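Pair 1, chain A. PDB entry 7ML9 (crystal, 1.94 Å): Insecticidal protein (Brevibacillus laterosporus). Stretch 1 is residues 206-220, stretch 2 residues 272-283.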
# COMPACT_ATOMS: atom_id res chain seq x y z
N ALA A 206 -20.05 -14.65 -25.70
CA ALA A 206 -19.78 -13.71 -24.61
C ALA A 206 -18.40 -13.97 -24.03
O ALA A 206 -17.98 -15.13 -23.86
CB ALA A 206 -20.83 -13.81 -23.50
N TYR A 207 -17.68 -12.88 -23.74
CA TYR A 207 -16.36 -12.94 -23.14
C TYR A 207 -16.30 -11.96 -21.98
O TYR A 207 -16.80 -10.84 -22.08
CB TYR A 207 -15.26 -12.60 -24.15
CG TYR A 207 -15.19 -13.55 -25.31
CD1 TYR A 207 -16.03 -13.40 -26.40
CD2 TYR A 207 -14.28 -14.59 -25.32
CE1 TYR A 207 -15.97 -14.26 -27.48
CE2 TYR A 207 -14.20 -15.46 -26.40
CZ TYR A 207 -15.06 -15.29 -27.47
OH TYR A 207 -15.00 -16.15 -28.54
N LEU A 208 -15.70 -12.40 -20.87
CA LEU A 208 -15.46 -11.51 -19.74
C LEU A 208 -14.09 -10.86 -19.93
O LEU A 208 -13.08 -11.56 -20.10
CB LEU A 208 -15.51 -12.27 -18.41
CG LEU A 208 -15.14 -11.46 -17.16
CD1 LEU A 208 -16.19 -10.41 -16.85
CD2 LEU A 208 -14.95 -12.39 -15.98
N ASN A 209 -14.05 -9.54 -19.92
CA ASN A 209 -12.77 -8.84 -19.92
C ASN A 209 -12.31 -8.67 -18.48
O ASN A 209 -13.13 -8.45 -17.58
CB ASN A 209 -12.90 -7.47 -20.60
CG ASN A 209 -12.85 -7.56 -22.13
OD1 ASN A 209 -12.10 -8.35 -22.71
ND2 ASN A 209 -13.65 -6.72 -22.77
N THR A 210 -11.00 -8.77 -18.27
CA THR A 210 -10.42 -8.67 -16.93
C THR A 210 -9.39 -7.54 -16.88
O THR A 210 -8.85 -7.10 -17.91
CB THR A 210 -9.76 -9.99 -16.51
OG1 THR A 210 -8.66 -10.28 -17.37
CG2 THR A 210 -10.76 -11.17 -16.58
N GLY A 211 -9.09 -7.09 -15.66
CA GLY A 211 -8.04 -6.12 -15.45
C GLY A 211 -7.28 -6.41 -14.17
O GLY A 211 -7.74 -7.14 -13.28
N SER A 212 -6.09 -5.84 -14.10
CA SER A 212 -5.30 -5.91 -12.88
C SER A 212 -4.68 -4.54 -12.62
O SER A 212 -4.62 -3.67 -13.50
CB SER A 212 -4.22 -7.00 -12.95
OG SER A 212 -3.42 -6.87 -14.11
N ILE A 213 -4.27 -4.35 -11.38
CA ILE A 213 -3.65 -3.11 -10.94
C ILE A 213 -2.56 -3.48 -9.95
O ILE A 213 -2.66 -4.48 -9.23
CB ILE A 213 -4.69 -2.15 -10.33
CG1 ILE A 213 -4.11 -0.77 -10.10
CG2 ILE A 213 -5.29 -2.72 -9.05
CD1 ILE A 213 -5.17 0.26 -9.75
N SER A 214 -1.47 -2.70 -9.94
CA SER A 214 -0.46 -2.86 -8.91
C SER A 214 0.13 -1.49 -8.61
O SER A 214 0.09 -0.58 -9.45
CB SER A 214 0.64 -3.84 -9.32
OG SER A 214 1.30 -3.40 -10.48
N GLY A 215 0.66 -1.34 -7.40
CA GLY A 215 1.20 -0.06 -7.04
C GLY A 215 1.92 -0.11 -5.72
O GLY A 215 2.31 -1.17 -5.24
N GLU A 216 2.07 1.07 -5.14
CA GLU A 216 2.87 1.28 -3.95
C GLU A 216 2.05 2.04 -2.93
O GLU A 216 1.15 2.82 -3.28
CB GLU A 216 4.14 2.07 -4.26
CG GLU A 216 5.03 1.43 -5.29
CD GLU A 216 6.21 0.74 -4.67
OE1 GLU A 216 6.29 0.73 -3.42
OE2 GLU A 216 7.07 0.23 -5.43
N ALA A 217 2.37 1.81 -1.67
CA ALA A 217 1.74 2.49 -0.56
C ALA A 217 2.82 3.11 0.32
O ALA A 217 3.89 2.52 0.49
CB ALA A 217 0.90 1.52 0.26
N ASN A 218 2.53 4.29 0.86
CA ASN A 218 3.31 4.84 1.97
C ASN A 218 2.66 4.45 3.29
O ASN A 218 1.44 4.60 3.45
CB ASN A 218 3.41 6.36 1.88
CG ASN A 218 4.17 6.82 0.67
OD1 ASN A 218 3.78 7.79 0.03
ND2 ASN A 218 5.24 6.12 0.33
N LEU A 219 3.46 3.95 4.22
CA LEU A 219 3.02 3.61 5.57
C LEU A 219 3.59 4.65 6.53
O LEU A 219 4.77 4.99 6.44
CB LEU A 219 3.51 2.21 5.94
CG LEU A 219 3.26 1.14 4.87
CD1 LEU A 219 3.83 -0.19 5.33
CD2 LEU A 219 1.79 1.02 4.58
N TYR A 220 2.74 5.19 7.41
CA TYR A 220 3.14 6.29 8.29
C TYR A 220 2.74 5.97 9.71
O TYR A 220 1.67 5.43 9.97
CB TYR A 220 2.46 7.63 7.90
CG TYR A 220 2.85 8.18 6.55
CD1 TYR A 220 4.09 8.75 6.34
CD2 TYR A 220 1.96 8.14 5.48
CE1 TYR A 220 4.45 9.27 5.11
CE2 TYR A 220 2.31 8.65 4.24
CZ TYR A 220 3.55 9.22 4.06
OH TYR A 220 3.91 9.72 2.83
N GLN A 272 6.94 1.49 3.67
CA GLN A 272 6.46 1.30 2.31
C GLN A 272 5.84 -0.08 2.15
O GLN A 272 6.28 -1.05 2.77
CB GLN A 272 7.58 1.43 1.28
CG GLN A 272 7.65 2.77 0.58
CD GLN A 272 8.89 2.89 -0.28
OE1 GLN A 272 9.64 3.87 -0.20
NE2 GLN A 272 9.12 1.88 -1.13
N GLY A 273 4.86 -0.17 1.24
CA GLY A 273 4.33 -1.46 0.83
C GLY A 273 4.01 -1.47 -0.65
O GLY A 273 4.08 -0.44 -1.34
N THR A 274 3.67 -2.66 -1.14
CA THR A 274 3.18 -2.85 -2.50
C THR A 274 1.80 -3.49 -2.43
O THR A 274 1.40 -4.03 -1.40
CB THR A 274 4.11 -3.73 -3.35
OG1 THR A 274 4.34 -4.98 -2.69
CG2 THR A 274 5.43 -3.04 -3.62
N PHE A 275 1.05 -3.41 -3.53
CA PHE A 275 -0.24 -4.09 -3.58
C PHE A 275 -0.55 -4.48 -5.02
O PHE A 275 0.02 -3.95 -5.97
CB PHE A 275 -1.38 -3.21 -3.03
CG PHE A 275 -1.70 -2.03 -3.91
CD1 PHE A 275 -1.01 -0.84 -3.76
CD2 PHE A 275 -2.67 -2.12 -4.91
CE1 PHE A 275 -1.29 0.25 -4.56
CE2 PHE A 275 -2.95 -1.04 -5.72
CZ PHE A 275 -2.27 0.15 -5.55
N LYS A 276 -1.48 -5.42 -5.16
CA LYS A 276 -1.97 -5.77 -6.49
C LYS A 276 -3.39 -6.29 -6.35
O LYS A 276 -3.80 -6.74 -5.27
CB LYS A 276 -1.07 -6.81 -7.17
CG LYS A 276 -0.96 -8.11 -6.42
CD LYS A 276 -0.12 -9.09 -7.20
CE LYS A 276 0.19 -10.33 -6.36
NZ LYS A 276 0.16 -11.58 -7.16
N SER A 277 -4.14 -6.23 -7.45
CA SER A 277 -5.55 -6.59 -7.40
C SER A 277 -5.99 -6.99 -8.81
O SER A 277 -5.46 -6.48 -9.80
CB SER A 277 -6.38 -5.44 -6.87
OG SER A 277 -7.68 -5.84 -6.51
N ASN A 278 -6.95 -7.91 -8.89
CA ASN A 278 -7.50 -8.31 -10.18
C ASN A 278 -9.02 -8.44 -10.10
O ASN A 278 -9.59 -8.68 -9.02
CB ASN A 278 -6.89 -9.62 -10.68
CG ASN A 278 -7.34 -10.80 -9.85
OD1 ASN A 278 -6.74 -11.08 -8.80
ND2 ASN A 278 -8.39 -11.50 -10.29
N TYR A 279 -9.67 -8.27 -11.24
CA TYR A 279 -11.11 -8.07 -11.26
C TYR A 279 -11.59 -8.19 -12.70
O TYR A 279 -10.81 -8.02 -13.65
CB TYR A 279 -11.49 -6.71 -10.66
CG TYR A 279 -10.53 -5.61 -11.07
CD1 TYR A 279 -10.61 -5.02 -12.33
CD2 TYR A 279 -9.52 -5.18 -10.21
CE1 TYR A 279 -9.73 -4.02 -12.73
CE2 TYR A 279 -8.63 -4.18 -10.60
CZ TYR A 279 -8.73 -3.61 -11.85
OH TYR A 279 -7.85 -2.62 -12.23
N GLY A 280 -12.87 -8.49 -12.87
CA GLY A 280 -13.50 -8.33 -14.16
C GLY A 280 -13.81 -6.86 -14.42
O GLY A 280 -14.06 -6.08 -13.50
N THR A 281 -13.78 -6.49 -15.70
CA THR A 281 -14.07 -5.12 -16.11
C THR A 281 -15.41 -4.97 -16.81
O THR A 281 -16.24 -4.14 -16.40
CB THR A 281 -12.92 -4.60 -17.00
OG1 THR A 281 -12.63 -5.53 -18.04
CG2 THR A 281 -11.65 -4.42 -16.15
N ASP A 282 -15.67 -5.76 -17.86
CA ASP A 282 -16.96 -5.72 -18.54
C ASP A 282 -17.07 -6.97 -19.41
O ASP A 282 -16.15 -7.80 -19.45
CB ASP A 282 -17.13 -4.42 -19.35
CG ASP A 282 -16.18 -4.32 -20.55
OD1 ASP A 282 -15.41 -5.25 -20.87
OD2 ASP A 282 -16.22 -3.25 -21.21
N PHE A 283 -18.20 -7.10 -20.09
CA PHE A 283 -18.39 -8.15 -21.09
C PHE A 283 -18.30 -7.54 -22.49
O PHE A 283 -18.75 -6.41 -22.72
CB PHE A 283 -19.75 -8.85 -20.94
CG PHE A 283 -19.83 -9.81 -19.78
CD1 PHE A 283 -19.37 -11.11 -19.91
CD2 PHE A 283 -20.37 -9.40 -18.56
CE1 PHE A 283 -19.46 -12.01 -18.83
CE2 PHE A 283 -20.46 -10.28 -17.49
CZ PHE A 283 -20.01 -11.58 -17.63
O HOH W 1 8.04 -0.74 -2.13

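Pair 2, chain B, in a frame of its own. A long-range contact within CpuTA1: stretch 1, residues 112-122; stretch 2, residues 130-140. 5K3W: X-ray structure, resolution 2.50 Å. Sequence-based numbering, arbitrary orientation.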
# COMPACT_ATOMS: atom_id res chain seq x y z
N GLY B 112 6.90 -2.04 31.28
CA GLY B 112 7.09 -2.46 29.90
C GLY B 112 7.00 -1.30 28.93
O GLY B 112 6.36 -0.28 29.19
N GLU B 113 7.69 -1.46 27.80
CA GLU B 113 7.59 -0.48 26.73
C GLU B 113 6.30 -0.74 25.96
O GLU B 113 6.03 -1.87 25.54
CB GLU B 113 8.79 -0.58 25.79
CG GLU B 113 10.15 -0.67 26.48
CD GLU B 113 11.31 -0.72 25.48
OE1 GLU B 113 11.07 -0.67 24.24
OE2 GLU B 113 12.48 -0.82 25.95
N LEU B 114 5.49 0.29 25.79
CA LEU B 114 4.29 0.17 24.98
C LEU B 114 4.45 0.97 23.70
O LEU B 114 5.42 1.72 23.52
CB LEU B 114 3.05 0.66 25.73
CG LEU B 114 2.89 0.30 27.21
CD1 LEU B 114 1.71 1.07 27.75
CD2 LEU B 114 2.70 -1.20 27.40
N PHE B 115 3.48 0.82 22.82
CA PHE B 115 3.39 1.67 21.65
C PHE B 115 1.92 2.01 21.40
O PHE B 115 1.00 1.30 21.83
CB PHE B 115 4.04 1.02 20.41
CG PHE B 115 3.29 -0.15 19.88
CD1 PHE B 115 3.42 -1.40 20.47
CD2 PHE B 115 2.42 -0.01 18.81
CE1 PHE B 115 2.71 -2.49 20.00
CE2 PHE B 115 1.71 -1.09 18.32
CZ PHE B 115 1.85 -2.34 18.93
N ALA B 116 1.71 3.14 20.73
CA ALA B 116 0.42 3.57 20.25
C ALA B 116 0.51 3.63 18.74
O ALA B 116 1.51 4.11 18.18
CB ALA B 116 0.04 4.94 20.82
N LYS B 117 -0.51 3.13 18.07
CA LYS B 117 -0.57 3.14 16.62
C LYS B 117 -1.80 3.93 16.19
O LYS B 117 -2.91 3.66 16.66
CB LYS B 117 -0.61 1.72 16.04
CG LYS B 117 -0.81 1.71 14.51
CD LYS B 117 -0.27 0.44 13.86
CE LYS B 117 1.21 0.57 13.56
NZ LYS B 117 1.75 -0.65 12.88
N LEU B 118 -1.59 4.90 15.30
CA LEU B 118 -2.66 5.74 14.79
C LEU B 118 -2.93 5.36 13.35
O LEU B 118 -1.99 5.29 12.54
CB LEU B 118 -2.31 7.23 14.89
CG LEU B 118 -2.11 7.93 16.24
CD1 LEU B 118 -1.10 7.21 17.15
CD2 LEU B 118 -1.68 9.40 16.02
N ILE B 119 -4.19 5.12 13.01
CA ILE B 119 -4.55 4.70 11.67
C ILE B 119 -5.68 5.57 11.16
O ILE B 119 -6.76 5.63 11.77
CB ILE B 119 -4.94 3.21 11.63
CG1 ILE B 119 -3.69 2.37 11.92
CG2 ILE B 119 -5.54 2.85 10.28
CD1 ILE B 119 -3.97 0.91 12.04
N LEU B 120 -5.44 6.25 10.03
CA LEU B 120 -6.41 7.15 9.42
C LEU B 120 -6.58 6.77 7.96
O LEU B 120 -5.61 6.81 7.19
CB LEU B 120 -5.96 8.61 9.56
CG LEU B 120 -6.76 9.69 8.82
CD1 LEU B 120 -8.21 9.63 9.20
CD2 LEU B 120 -6.19 11.07 9.14
N THR B 121 -7.80 6.42 7.56
CA THR B 121 -8.07 6.01 6.18
C THR B 121 -9.12 6.92 5.54
O THR B 121 -9.79 7.72 6.20
CB THR B 121 -8.57 4.56 6.11
OG1 THR B 121 -9.96 4.53 6.44
CG2 THR B 121 -7.80 3.66 7.08
N ARG B 122 -9.26 6.77 4.22
CA ARG B 122 -10.25 7.53 3.46
C ARG B 122 -11.67 7.06 3.76
O ARG B 122 -12.62 7.71 3.31
CB ARG B 122 -9.95 7.45 1.95
CG ARG B 122 -10.50 8.63 1.10
CD ARG B 122 -9.89 8.67 -0.32
NE ARG B 122 -8.43 8.52 -0.33
CZ ARG B 122 -7.55 9.52 -0.27
NH1 ARG B 122 -7.96 10.78 -0.19
NH2 ARG B 122 -6.25 9.27 -0.27
N PRO B 130 -13.74 9.82 6.37
CA PRO B 130 -12.54 9.11 6.83
C PRO B 130 -12.81 8.25 8.06
O PRO B 130 -13.70 8.54 8.86
CB PRO B 130 -11.56 10.24 7.15
CG PRO B 130 -11.97 11.31 6.19
CD PRO B 130 -13.47 11.24 6.10
N SER B 131 -12.03 7.18 8.20
CA SER B 131 -12.02 6.34 9.40
C SER B 131 -10.74 6.59 10.19
O SER B 131 -9.71 7.00 9.63
CB SER B 131 -12.11 4.85 9.04
OG SER B 131 -13.35 4.54 8.42
N GLY B 132 -10.81 6.32 11.48
CA GLY B 132 -9.68 6.53 12.38
C GLY B 132 -9.72 5.59 13.56
O GLY B 132 -10.79 5.24 14.07
N TRP B 133 -8.54 5.17 14.00
CA TRP B 133 -8.39 4.28 15.14
C TRP B 133 -7.08 4.58 15.85
O TRP B 133 -6.11 5.04 15.24
CB TRP B 133 -8.39 2.81 14.71
CG TRP B 133 -9.66 2.32 14.14
CD1 TRP B 133 -10.74 1.87 14.83
CD2 TRP B 133 -9.99 2.21 12.76
NE1 TRP B 133 -11.74 1.49 13.96
CE2 TRP B 133 -11.30 1.68 12.68
CE3 TRP B 133 -9.31 2.50 11.57
CZ2 TRP B 133 -11.95 1.44 11.46
CZ3 TRP B 133 -9.95 2.26 10.35
CH2 TRP B 133 -11.26 1.73 10.31
N VAL B 134 -7.05 4.28 17.14
CA VAL B 134 -5.83 4.26 17.93
C VAL B 134 -5.86 2.98 18.73
O VAL B 134 -6.87 2.67 19.37
CB VAL B 134 -5.73 5.47 18.89
CG1 VAL B 134 -4.42 5.41 19.69
CG2 VAL B 134 -5.83 6.77 18.15
N PHE B 135 -4.75 2.24 18.73
CA PHE B 135 -4.63 1.18 19.73
C PHE B 135 -3.29 1.25 20.43
O PHE B 135 -2.29 1.73 19.89
CB PHE B 135 -4.88 -0.22 19.13
CG PHE B 135 -3.91 -0.64 18.06
CD1 PHE B 135 -2.75 -1.33 18.39
CD2 PHE B 135 -4.19 -0.41 16.73
CE1 PHE B 135 -1.88 -1.76 17.40
CE2 PHE B 135 -3.32 -0.83 15.74
CZ PHE B 135 -2.16 -1.51 16.08
N VAL B 136 -3.29 0.80 21.68
CA VAL B 136 -2.12 0.77 22.54
C VAL B 136 -1.86 -0.68 22.94
O VAL B 136 -2.80 -1.44 23.21
CB VAL B 136 -2.33 1.65 23.79
CG1 VAL B 136 -1.15 1.53 24.73
CG2 VAL B 136 -2.58 3.11 23.39
N ASP B 137 -0.59 -1.07 22.99
CA ASP B 137 -0.29 -2.45 23.34
C ASP B 137 1.19 -2.56 23.66
O ASP B 137 1.97 -1.64 23.39
CB ASP B 137 -0.68 -3.41 22.22
CG ASP B 137 -0.68 -4.87 22.67
OD1 ASP B 137 -0.61 -5.11 23.89
OD2 ASP B 137 -0.78 -5.76 21.79
N GLU B 138 1.56 -3.69 24.24
CA GLU B 138 2.95 -3.96 24.57
C GLU B 138 3.78 -4.08 23.30
O GLU B 138 3.33 -4.65 22.30
CB GLU B 138 3.05 -5.23 25.41
CG GLU B 138 4.14 -5.18 26.45
CD GLU B 138 3.99 -6.24 27.52
OE1 GLU B 138 4.75 -6.19 28.52
OE2 GLU B 138 3.10 -7.12 27.38
N GLY B 139 4.98 -3.51 23.34
CA GLY B 139 5.83 -3.53 22.18
C GLY B 139 6.61 -4.82 22.06
O GLY B 139 6.73 -5.60 23.00
N GLU B 140 7.13 -5.05 20.86
CA GLU B 140 8.00 -6.19 20.64
C GLU B 140 9.32 -6.00 21.37
O GLU B 140 9.80 -4.87 21.54
CB GLU B 140 8.27 -6.39 19.15
CG GLU B 140 9.43 -7.34 18.89
CD GLU B 140 9.74 -7.49 17.42
OE1 GLU B 140 8.82 -7.32 16.59
OE2 GLU B 140 10.93 -7.76 17.10
O HOH W 2 9.40 -2.34 23.14

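Both pairs are two antiparallel strands joined by a ladder of main-chain hydrogen bonds, and 14 central residues superpose with an RMSD of 0.5 Å over N, CA and C. The strand directions differ by 141° in pair 1 and 174° in pair 2, yet the register is shared. Ile A213 and Lys B117 coincide within 0.2 Å at CA, as do Ser A277 and Phe B135, and both couples are hydrogen-bonded pairs: Ile A213 N to Ser A277 O and Ser A277 N to Ile A213 O are each 2.9 Å, while Lys B117 N to Phe B135 O is 2.9 Å and Phe B135 N to Lys B117 O is 3.1 Å.

The clearest divergence lies on the sheet face that carries these residues. At Gly A211, matched by Phe B115, pair 1 has no side chain, and the ring comes from across the ladder: Tyr A279 lays one face over Gly A211 O. An ideal CB on Gly A211 would lie 3.0 Å from Tyr A279 CE1, a clash. Pair 2 reverses the arrangement. Phe B115 supplies the ring and Asp B137 takes the tyrosine position, with Phe B115 CE1 4.2 Å from Asp B137 CB.

At the next couple, Ile A213 faces the small Ser A277, its CG2 3.7 Å from Ser A277 CB, and also reaches the edge of the Tyr A279 ring, CG2 to CE2 4.0 Å. In pair 2 the aromatic residue is at the serine position: Phe B135 receives Lys B117 CB over its face, 3.9 Å from the ring centroid and 22° off the normal. Its ring also meets Phe B115, CE1 to Phe B115 CE2 3.8 Å.

Gly A215 matches Ile B119, and Phe A275 matches Trp B133. Phe A275 (chi1 p) lays a ring face over Gly A215 N, and an ideal CB on the glycine would be 2.9 Å from Phe A275 CZ. Trp B133 (chi1 m) instead presents its edge to Ile B119, CE3 to Ile B119 CG2 4.0 Å. The side-chain centres of Phe A275 and Trp B133 are accordingly 4.0 Å apart although their CA atoms differ by 0.5 Å.

The opposite face differs in chemistry. Ser A212 with Asn A278 and Ser A214 with Lys A276 become Ala B116 with Val B136 and Leu B118 with Val B134. Ser A214 CB lies 4.0 Å from Lys A276 CB, whereas pair 2 makes apolar contacts, Ala B116 CB to Val B136 CG2 at 4.1 Å and Leu B118 CG to Val B134 CG2 at 4.3 Å.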